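Local coordinates for fructose-bisphosphate aldolase class I (Thermoproteus tenax, PDB 1W8S), which belongs to the DeoC/LacD family of class I aldolases, enzymes built on a TIM barrel, at residues I19-D24 against L47-D52; A128-D133 against L139-E144; K215-V220 against E249-G254. The protein carries 2 engineered substitutions. All blocks are in the same frame, centred on the assembly; numbering follows the deposited sequence.

All three contacts are apolar, without a hydrogen bond between their segments, but they differ in burial and in the elements they join. Interactions 1 and 2 are buried and alike: each sets a leucine of a barrel strand against an outer helix, and both reach the same sheet. Interaction 1 carries, at the far end of its strand, two residues of the FBP pocket; interaction 2 includes K131, whose NZ bonds to G172 O and forms a salt bridge with E66 of a neighbouring subunit. Interaction 3 joins two outer helices and is only partly buried. It touches interaction 1 where V251 and Y252 pack on I19; interactions 2 and 3 lie on opposite sides of the chain's centre.

Interaction 1 of 3, residues I19-D24 against L47-D52; sequences IILAYD and LRLARD. With FBP (1,6-di-O-phosphono-beta-D-fructofuranose), chain O.
L21 reaches out from strand 18-22 to helix 43-53 and meets it with a single methyl group, CD2. That methyl lies over A50, 4.0 Å from the CB atom of A50, and at the same time 4.2 Å from L49 CD2, so the leucine tip rests on two consecutive residues of the helix. The approach to A50 is that of a branched side chain coming down on a small one: with only a methyl to meet, the L21 branch comes close to the helix backbone, its CD2 standing 4.0 Å from A50 N. L49 reaches L21 with the end of a longer side chain, its CD2 methyl, where A50 offers its CB directly at the backbone. In L21, chi1 of -167° sends CG away from the backbone N, and chi2 then extends CD2, not CD1, toward the helix. I46, one turn earlier in the helix, packs on the same leucine, while A50 also touches V58 of the next parallel strand.

Just beyond L21 the chain enters the ligand pocket. A22 brings its CB to 3.7 Å from FBP O3, and D24 holds the sugar with both carboxylate oxygens: FBP O3 donates to D24 OD1 at 2.7 Å and FBP O4 donates to D24 OD2 at 3.0 Å. Two neighbouring hydroxyls on one carboxylate should fix how the ring is turned. Y23, between A22 and D24 in the chain, turns away from the ligand, its OH bonded to S40 O and to R166 of a neighbouring subunit. K177, K179, H25, H29, S202 and G204 add further hydrogen bonds to FBP. Outer helix on one side of the strand, ligand at the strand's C-terminal end: this is the layout of a TIM barrel, here in the beta-alpha-beta unit formed by strand 18-22, helix 43-53 and strand 57-60.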
loop_
_atom_site.group_PDB
_atom_site.type_symbol
_atom_site.label_atom_id
_atom_site.label_comp_id
_atom_site.label_asym_id
_atom_site.label_seq_id
_atom_site.Cartn_x
_atom_site.Cartn_y
_atom_site.Cartn_z
ATOM N N ILE E 19 -6.451 -28.959 -24.923
ATOM C CA ILE E 19 -6.770 -27.731 -25.625
ATOM C C ILE E 19 -7.741 -26.967 -24.748
ATOM O O ILE E 19 -8.789 -27.481 -24.398
ATOM C CB ILE E 19 -7.423 -27.969 -26.996
ATOM C CG1 ILE E 19 -6.540 -28.835 -27.890
ATOM C CG2 ILE E 19 -7.701 -26.622 -27.654
ATOM C CD1 ILE E 19 -7.131 -29.131 -29.240
ATOM N N ILE E 20 -7.375 -25.736 -24.427
ATOM C CA ILE E 20 -8.193 -24.857 -23.604
ATOM C C ILE E 20 -8.584 -23.690 -24.466
ATOM O O ILE E 20 -7.734 -23.117 -25.108
ATOM C CB ILE E 20 -7.380 -24.344 -22.404
ATOM C CG1 ILE E 20 -6.911 -25.495 -21.520
ATOM C CG2 ILE E 20 -8.216 -23.392 -21.590
ATOM C CD1 ILE E 20 -8.003 -26.300 -21.009
ATOM N N LEU E 21 -9.867 -23.372 -24.502
ATOM C CA LEU E 21 -10.352 -22.240 -25.279
ATOM C C LEU E 21 -10.338 -20.971 -24.411
ATOM O O LEU E 21 -11.114 -20.824 -23.465
ATOM C CB LEU E 21 -11.747 -22.505 -25.829
ATOM C CG LEU E 21 -12.232 -21.536 -26.907
ATOM C CD1 LEU E 21 -11.299 -21.538 -28.116
ATOM C CD2 LEU E 21 -13.643 -21.878 -27.330
ATOM N N ALA E 22 -9.434 -20.063 -24.750
ATOM C CA ALA E 22 -9.164 -18.878 -23.955
ATOM C C ALA E 22 -10.120 -17.775 -24.378
ATOM O O ALA E 22 -10.267 -17.506 -25.552
ATOM C CB ALA E 22 -7.733 -18.440 -24.180
ATOM N N TYR E 23 -10.745 -17.122 -23.416
ATOM C CA TYR E 23 -11.719 -16.106 -23.688
ATOM C C TYR E 23 -11.722 -14.997 -22.634
ATOM O O TYR E 23 -12.785 -14.504 -22.257
ATOM C CB TYR E 23 -13.084 -16.728 -23.784
ATOM C CG TYR E 23 -14.149 -15.855 -24.352
ATOM C CD1 TYR E 23 -14.029 -15.353 -25.642
ATOM C CD2 TYR E 23 -15.313 -15.577 -23.643
ATOM C CE1 TYR E 23 -15.043 -14.585 -26.221
ATOM C CE2 TYR E 23 -16.350 -14.815 -24.213
ATOM C CZ TYR E 23 -16.193 -14.313 -25.497
ATOM O OH TYR E 23 -17.173 -13.571 -26.082
ATOM N N ASP E 24 -10.531 -14.609 -22.176
ATOM C CA ASP E 24 -10.381 -13.404 -21.345
ATOM C C ASP E 24 -10.149 -12.148 -22.161
ATOM O O ASP E 24 -9.932 -11.077 -21.598
ATOM C CB ASP E 24 -9.271 -13.544 -20.271
ATOM C CG ASP E 24 -7.916 -13.947 -20.854
ATOM O OD1 ASP E 24 -7.893 -14.630 -21.915
ATOM O OD2 ASP E 24 -6.827 -13.665 -20.307
ATOM N N LEU E 47 -18.954 -21.181 -25.554
ATOM C CA LEU E 47 -19.215 -22.452 -24.868
ATOM C C LEU E 47 -19.628 -23.565 -25.825
ATOM O O LEU E 47 -19.181 -24.705 -25.693
ATOM C CB LEU E 47 -20.297 -22.269 -23.795
ATOM C CG LEU E 47 -19.845 -21.545 -22.536
ATOM C CD1 LEU E 47 -21.042 -21.111 -21.752
ATOM C CD2 LEU E 47 -18.953 -22.429 -21.659
ATOM N N ARG E 48 -20.488 -23.243 -26.786
ATOM C CA ARG E 48 -20.959 -24.232 -27.753
ATOM C C ARG E 48 -19.797 -24.710 -28.605
ATOM O O ARG E 48 -19.682 -25.891 -28.918
ATOM C CB ARG E 48 -22.031 -23.636 -28.667
ATOM C CG ARG E 48 -23.433 -23.531 -28.061
ATOM C CD ARG E 48 -24.548 -23.403 -29.120
ATOM N NE ARG E 48 -24.258 -22.329 -30.084
ATOM C CZ ARG E 48 -24.522 -21.031 -29.899
ATOM N NH1 ARG E 48 -25.104 -20.592 -28.783
ATOM N NH2 ARG E 48 -24.192 -20.156 -30.842
ATOM N N LEU E 49 -18.945 -23.769 -28.989
ATOM C CA LEU E 49 -17.734 -24.052 -29.743
ATOM C C LEU E 49 -16.784 -25.002 -28.994
ATOM O O LEU E 49 -16.329 -25.983 -29.560
ATOM C CB LEU E 49 -17.048 -22.725 -30.051
ATOM C CG LEU E 49 -15.869 -22.732 -31.010
ATOM C CD1 LEU E 49 -16.256 -23.329 -32.384
ATOM C CD2 LEU E 49 -15.336 -21.306 -31.168
ATOM N N ALA E 50 -16.495 -24.720 -27.722
ATOM C CA ALA E 50 -15.627 -25.596 -26.923
ATOM C C ALA E 50 -16.200 -26.993 -26.774
ATOM O O ALA E 50 -15.488 -27.954 -26.882
ATOM C CB ALA E 50 -15.339 -24.986 -25.527
ATOM N N ARG E 51 -17.503 -27.082 -26.535
ATOM C CA ARG E 51 -18.223 -28.353 -26.496
ATOM C C ARG E 51 -18.143 -29.098 -27.836
ATOM O O ARG E 51 -17.620 -30.216 -27.928
ATOM C CB ARG E 51 -19.703 -28.072 -26.198
ATOM C CG ARG E 51 -20.224 -28.516 -24.829
ATOM C CD ARG E 51 -21.775 -28.328 -24.613
ATOM N NE ARG E 51 -22.523 -27.653 -25.703
ATOM C CZ ARG E 51 -22.888 -28.222 -26.869
ATOM N NH1 ARG E 51 -22.546 -29.477 -27.147
ATOM N NH2 ARG E 51 -23.585 -27.528 -27.779
ATOM N N ASP E 52 -18.681 -28.473 -28.881
ATOM C CA ASP E 52 -18.765 -29.074 -30.210
ATOM C C ASP E 52 -17.415 -29.514 -30.756
ATOM O O ASP E 52 -17.340 -30.487 -31.500
ATOM C CB ASP E 52 -19.391 -28.104 -31.213
ATOM C CG ASP E 52 -20.868 -27.819 -30.937
ATOM O OD1 ASP E 52 -21.471 -28.482 -30.060
ATOM O OD2 ASP E 52 -21.493 -26.925 -31.557
HETATM P P1 FBP O . -4.739 -16.224 -27.742
HETATM O O1P FBP O . -5.773 -15.426 -28.435
HETATM O O2P FBP O . -4.536 -17.668 -28.290
HETATM O O3P FBP O . -3.357 -15.560 -27.732
HETATM O O1 FBP O . -5.233 -16.378 -26.234
HETATM C C1 FBP O . -4.414 -16.985 -25.258
HETATM C C2 FBP O . -3.953 -15.918 -24.255
HETATM O O2 FBP O . -3.050 -16.504 -23.291
HETATM C C3 FBP O . -5.102 -15.223 -23.511
HETATM O O3 FBP O . -5.656 -15.966 -22.438
HETATM C C4 FBP O . -4.410 -13.936 -23.061
HETATM O O4 FBP O . -5.277 -12.850 -22.783
HETATM C C5 FBP O . -3.555 -13.615 -24.279
HETATM O O5 FBP O . -3.229 -14.869 -24.901
HETATM C C6 FBP O . -2.301 -12.852 -23.866
HETATM O O6 FBP O . -1.485 -12.660 -25.007
HETATM P P2 FBP O . -1.012 -11.179 -25.458
HETATM O O4P FBP O . -1.004 -11.175 -26.968
HETATM O O5P FBP O . -1.932 -10.132 -24.826
HETATM O O6P FBP O . 0.461 -10.946 -25.077
#

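Interaction 2 of 3, residues A128-D133 against L139-E144. Engineered in segment 139-144: E144 (natural residue Trp).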
loop_
_atom_site.group_PDB
_atom_site.type_symbol
_atom_site.label_atom_id
_atom_site.label_comp_id
_atom_site.label_asym_id
_atom_site.label_seq_id
_atom_site.Cartn_x
_atom_site.Cartn_y
_atom_site.Cartn_z
ATOM N N ALA E 128 1.122 -14.978 -4.168
ATOM C CA ALA E 128 1.378 -15.742 -2.954
ATOM C C ALA E 128 0.090 -16.030 -2.212
ATOM O O ALA E 128 -0.087 -17.123 -1.693
ATOM C CB ALA E 128 2.303 -15.012 -2.034
ATOM N N ARG E 129 -0.793 -15.049 -2.178
ATOM C CA ARG E 129 -2.067 -15.228 -1.499
ATOM C C ARG E 129 -2.994 -16.133 -2.305
ATOM O O ARG E 129 -3.744 -16.957 -1.739
ATOM C CB ARG E 129 -2.731 -13.866 -1.232
ATOM C CG ARG E 129 -1.910 -12.958 -0.275
ATOM C CD ARG E 129 -2.692 -11.722 0.226
ATOM N NE ARG E 129 -2.775 -10.692 -0.811
ATOM C CZ ARG E 129 -1.888 -9.709 -1.012
ATOM N NH1 ARG E 129 -0.812 -9.587 -0.238
ATOM N NH2 ARG E 129 -2.079 -8.832 -2.013
ATOM N N ILE E 130 -2.961 -15.984 -3.619
ATOM C CA ILE E 130 -3.791 -16.778 -4.495
ATOM C C ILE E 130 -3.340 -18.263 -4.472
ATOM O O ILE E 130 -4.167 -19.173 -4.353
ATOM C CB ILE E 130 -3.762 -16.191 -5.878
ATOM C CG1 ILE E 130 -4.616 -14.902 -5.919
ATOM C CG2 ILE E 130 -4.190 -17.216 -6.899
ATOM C CD1 ILE E 130 -4.257 -14.111 -7.042
ATOM N N LYS E 131 -2.037 -18.497 -4.520
ATOM C CA LYS E 131 -1.467 -19.841 -4.371
ATOM C C LYS E 131 -1.892 -20.530 -3.048
ATOM O O LYS E 131 -2.379 -21.662 -3.055
ATOM C CB LYS E 131 0.060 -19.767 -4.472
ATOM C CG LYS E 131 0.822 -21.076 -4.175
ATOM C CD LYS E 131 0.406 -22.243 -5.029
ATOM C CE LYS E 131 1.269 -23.500 -4.695
ATOM N NZ LYS E 131 0.953 -24.724 -5.540
ATOM N N ARG E 132 -1.793 -19.824 -1.936
ATOM C CA ARG E 132 -2.212 -20.372 -0.636
ATOM C C ARG E 132 -3.724 -20.732 -0.663
ATOM O O ARG E 132 -4.131 -21.758 -0.130
ATOM C CB ARG E 132 -1.942 -19.344 0.455
ATOM C CG ARG E 132 -2.268 -19.765 1.872
ATOM C CD ARG E 132 -1.823 -18.698 2.867
ATOM N NE ARG E 132 -1.483 -19.278 4.161
ATOM C CZ ARG E 132 -0.846 -18.615 5.141
ATOM N NH1 ARG E 132 -0.515 -17.335 4.999
ATOM N NH2 ARG E 132 -0.594 -19.221 6.276
ATOM N N ASP E 133 -4.513 -19.888 -1.294
ATOM C CA ASP E 133 -5.954 -20.126 -1.387
ATOM C C ASP E 133 -6.255 -21.286 -2.347
ATOM O O ASP E 133 -7.147 -22.083 -2.093
ATOM C CB ASP E 133 -6.664 -18.879 -1.852
ATOM C CG ASP E 133 -7.022 -17.943 -0.738
ATOM O OD1 ASP E 133 -6.951 -18.336 0.455
ATOM O OD2 ASP E 133 -7.486 -16.807 -1.008
ATOM N N LEU E 139 -7.992 -26.223 -5.737
ATOM C CA LEU E 139 -8.176 -25.810 -7.131
ATOM C C LEU E 139 -6.787 -25.627 -7.735
ATOM O O LEU E 139 -6.022 -24.826 -7.205
ATOM C CB LEU E 139 -8.917 -24.473 -7.173
ATOM C CG LEU E 139 -10.201 -24.396 -7.982
ATOM C CD1 LEU E 139 -11.105 -25.559 -7.688
ATOM C CD2 LEU E 139 -10.902 -23.084 -7.762
ATOM N N PRO E 140 -6.433 -26.342 -8.815
ATOM C CA PRO E 140 -5.146 -26.117 -9.481
ATOM C C PRO E 140 -4.941 -24.677 -9.921
ATOM O O PRO E 140 -5.876 -24.058 -10.350
ATOM C CB PRO E 140 -5.219 -27.028 -10.702
ATOM C CG PRO E 140 -6.195 -28.084 -10.313
ATOM C CD PRO E 140 -7.211 -27.405 -9.476
ATOM N N LEU E 141 -3.712 -24.174 -9.777
ATOM C CA LEU E 141 -3.311 -22.855 -10.207
ATOM C C LEU E 141 -2.559 -22.924 -11.512
ATOM O O LEU E 141 -1.535 -23.611 -11.599
ATOM C CB LEU E 141 -2.413 -22.244 -9.136
ATOM C CG LEU E 141 -1.748 -20.916 -9.440
ATOM C CD1 LEU E 141 -2.793 -19.848 -9.617
ATOM C CD2 LEU E 141 -0.736 -20.609 -8.317
ATOM N N VAL E 142 -3.072 -22.214 -12.513
ATOM C CA VAL E 142 -2.401 -22.046 -13.803
ATOM C C VAL E 142 -1.786 -20.662 -13.799
ATOM O O VAL E 142 -2.518 -19.658 -13.690
ATOM C CB VAL E 142 -3.375 -22.176 -15.005
ATOM C CG1 VAL E 142 -2.564 -22.152 -16.359
ATOM C CG2 VAL E 142 -4.240 -23.388 -14.872
ATOM N N VAL E 143 -0.458 -20.597 -13.859
ATOM C CA VAL E 143 0.226 -19.326 -13.917
ATOM C C VAL E 143 0.517 -19.069 -15.386
ATOM O O VAL E 143 1.154 -19.894 -16.066
ATOM C CB VAL E 143 1.529 -19.329 -13.143
ATOM C CG1 VAL E 143 2.364 -18.025 -13.394
ATOM C CG2 VAL E 143 1.271 -19.594 -11.649
ATOM N N GLU E 144 0.061 -17.913 -15.833
ATOM C CA GLU E 144 0.256 -17.396 -17.186
ATOM C C GLU E 144 1.448 -16.457 -17.077
ATOM O O GLU E 144 1.343 -15.384 -16.513
ATOM C CB GLU E 144 -1.057 -16.714 -17.636
ATOM C CG GLU E 144 -2.269 -17.514 -17.116
ATOM C CD GLU E 144 -3.655 -16.911 -17.362
ATOM O OE1 GLU E 144 -4.577 -17.644 -17.866
ATOM O OE2 GLU E 144 -3.850 -15.725 -16.966
#
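In L141, CG stands opposite the backbone N (chi1 174°), and this torsion sends the side chain into the space between strand and helix. There L141 parts its branches: CD1 goes to I130 and CD2 to K131. I130 offers its CG2 methyl, 4.0 Å from L141 CD1, and the two side chains cross at about a right angle. K131 lies at a slant to L141. It starts off across the contact, and its bend at chi2 (56°) brings CD back to 3.8 Å from L141 CD2; K131 CB is nearly as close to that methyl, at 4.0 Å. The lysine therefore serves as a hydrocarbon wall along its lower chain, while NZ goes on to a hydrogen bond with G172 O and a salt bridge to E66 of a neighbouring subunit.

Other parts of the barrel close round the same residues. I130 also packs on Y111 and V98, L141 on V109, and the backbone of L141 is bonded to D174 and to A175, the first residue of strand 175-179, its N also to D174 OD2. Farther along, the engineered glutamate E144, a tryptophan in the natural sequence, bonds through OE2 to T112 OG1. Helix 120-137 thus lies against the strand that follows it, the second half of a beta-alpha-beta crossover running from strand 108-113 to strand 141-145 in the TIM barrel wall.

Interaction 3 of 3, residues K215-V220 against E249-G254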
loop_
_atom_site.group_PDB
_atom_site.type_symbol
_atom_site.label_atom_id
_atom_site.label_comp_id
_atom_site.label_asym_id
_atom_site.label_seq_id
_atom_site.Cartn_x
_atom_site.Cartn_y
_atom_site.Cartn_z
ATOM N N LYS E 215 1.315 -25.692 -37.796
ATOM C CA LYS E 215 2.751 -25.968 -37.785
ATOM C C LYS E 215 3.397 -25.529 -36.472
ATOM O O LYS E 215 4.309 -26.184 -35.980
ATOM C CB LYS E 215 3.443 -25.276 -38.978
ATOM C CG LYS E 215 3.228 -25.978 -40.319
ATOM C CD LYS E 215 4.382 -25.746 -41.310
ATOM C CE LYS E 215 5.448 -26.865 -41.192
ATOM N NZ LYS E 215 5.790 -27.156 -39.735
ATOM N N GLN E 216 2.938 -24.416 -35.904
ATOM C CA GLN E 216 3.390 -24.006 -34.586
ATOM C C GLN E 216 2.937 -25.012 -33.524
ATOM O O GLN E 216 3.722 -25.401 -32.673
ATOM C CB GLN E 216 2.858 -22.617 -34.209
ATOM C CG GLN E 216 3.454 -21.489 -35.029
ATOM C CD GLN E 216 2.773 -20.140 -34.793
ATOM O OE1 GLN E 216 1.653 -20.075 -34.280
ATOM N NE2 GLN E 216 3.449 -19.067 -35.173
ATOM N N VAL E 217 1.665 -25.401 -33.566
ATOM C CA VAL E 217 1.130 -26.380 -32.632
ATOM C C VAL E 217 1.902 -27.712 -32.743
ATOM O O VAL E 217 2.208 -28.345 -31.738
ATOM C CB VAL E 217 -0.380 -26.603 -32.853
ATOM C CG1 VAL E 217 -0.892 -27.750 -31.955
ATOM C CG2 VAL E 217 -1.144 -25.338 -32.544
ATOM N N GLU E 218 2.244 -28.102 -33.961
ATOM C CA GLU E 218 3.020 -29.326 -34.179
ATOM C C GLU E 218 4.356 -29.220 -33.442
ATOM O O GLU E 218 4.773 -30.155 -32.749
ATOM C CB GLU E 218 3.249 -29.559 -35.685
ATOM C CG GLU E 218 3.589 -30.985 -36.055
ATOM C CD GLU E 218 3.485 -31.246 -37.560
ATOM O OE1 GLU E 218 4.030 -32.281 -38.009
ATOM O OE2 GLU E 218 2.850 -30.433 -38.294
ATOM N N GLY E 219 5.007 -28.061 -33.594
ATOM C CA GLY E 219 6.247 -27.752 -32.901
ATOM C C GLY E 219 6.093 -27.842 -31.397
ATOM O O GLY E 219 6.927 -28.406 -30.702
ATOM N N VAL E 220 5.010 -27.268 -30.889
ATOM C CA VAL E 220 4.732 -27.263 -29.452
ATOM C C VAL E 220 4.648 -28.694 -28.898
ATOM O O VAL E 220 5.209 -29.018 -27.843
ATOM C CB VAL E 220 3.409 -26.491 -29.188
ATOM C CG1 VAL E 220 2.801 -26.825 -27.854
ATOM C CG2 VAL E 220 3.652 -24.986 -29.320
ATOM N N GLU E 249 -7.819 -33.026 -33.579
ATOM C CA GLU E 249 -7.192 -34.220 -34.138
ATOM C C GLU E 249 -5.662 -34.151 -34.077
ATOM O O GLU E 249 -5.011 -35.167 -33.841
ATOM C CB GLU E 249 -7.590 -34.494 -35.565
ATOM C CG GLU E 249 -6.775 -35.695 -36.083
ATOM C CD GLU E 249 -7.423 -36.485 -37.163
ATOM O OE1 GLU E 249 -8.260 -35.896 -37.893
ATOM O OE2 GLU E 249 -7.058 -37.698 -37.275
ATOM N N LEU E 250 -5.088 -32.973 -34.311
ATOM C CA LEU E 250 -3.642 -32.827 -34.212
ATOM C C LEU E 250 -3.166 -33.046 -32.782
ATOM O O LEU E 250 -2.177 -33.735 -32.561
ATOM C CB LEU E 250 -3.187 -31.452 -34.700
ATOM C CG LEU E 250 -1.683 -31.206 -34.584
ATOM C CD1 LEU E 250 -0.891 -32.069 -35.553
ATOM C CD2 LEU E 250 -1.389 -29.738 -34.837
ATOM N N VAL E 251 -3.872 -32.466 -31.817
ATOM C CA VAL E 251 -3.401 -32.456 -30.431
ATOM C C VAL E 251 -3.724 -33.781 -29.746
ATOM O O VAL E 251 -2.854 -34.377 -29.112
ATOM C CB VAL E 251 -3.976 -31.234 -29.634
ATOM C CG1 VAL E 251 -3.694 -31.331 -28.114
ATOM C CG2 VAL E 251 -3.412 -29.936 -30.172
ATOM N N TYR E 252 -4.960 -34.252 -29.883
ATOM C CA TYR E 252 -5.374 -35.492 -29.208
ATOM C C TYR E 252 -4.974 -36.733 -30.015
ATOM O O TYR E 252 -4.776 -37.813 -29.457
ATOM C CB TYR E 252 -6.884 -35.519 -29.001
ATOM C CG TYR E 252 -7.418 -34.294 -28.259
ATOM C CD1 TYR E 252 -6.820 -33.831 -27.090
ATOM C CD2 TYR E 252 -8.554 -33.631 -28.721
ATOM C CE1 TYR E 252 -7.302 -32.730 -26.441
ATOM C CE2 TYR E 252 -9.057 -32.538 -28.069
ATOM C CZ TYR E 252 -8.425 -32.082 -26.935
ATOM O OH TYR E 252 -8.939 -30.979 -26.306
ATOM N N GLY E 253 -4.870 -36.575 -31.322
ATOM C CA GLY E 253 -4.559 -37.696 -32.200
ATOM C C GLY E 253 -3.090 -38.038 -32.264
ATOM O O GLY E 253 -2.730 -39.185 -32.494
ATOM N N GLY E 254 -2.235 -37.042 -32.074
ATOM C CA GLY E 254 -0.800 -37.262 -32.111
ATOM C C GLY E 254 -0.271 -37.367 -33.530
ATOM O O GLY E 254 0.605 -38.199 -33.800
#
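V217 and L250 meet methyl to methyl, V217 CG1 lying 3.5 Å from L250 CD2, a tight contact. The two side chains slide past each other in opposite directions, and L250 CD2 also lies 3.8 Å from V217 CB and 4.1 Å from E218 N. V251 adds a second partner for the same valine methyl: its CG2 stands 3.8 Å from V217 CG1, with the two side chains at about a right angle. V217 has CG1 anti to its N (chi1 174°), and of the two V217 methyls it is CG1 that meets both L250 and V251. On the exposed margin, E218 is partly covered by L250.

The helix segments run nearly parallel, 15° apart, and their axes come within 10.4 Å of each other. Each helix is set by the neighbours it rests on. On the helix 240-253 side, V251 packs on I19 and K17, while Y252 bonds through OH to D56 OD2 and makes a cation-pi contact with R15. On the other helix, Q216 and V220 rest on M201 and Y180. Helices 210-222 and 240-253 are thus neighbours in the outer layer, the first leaning on strand 199-202 and the second on strand 18-22.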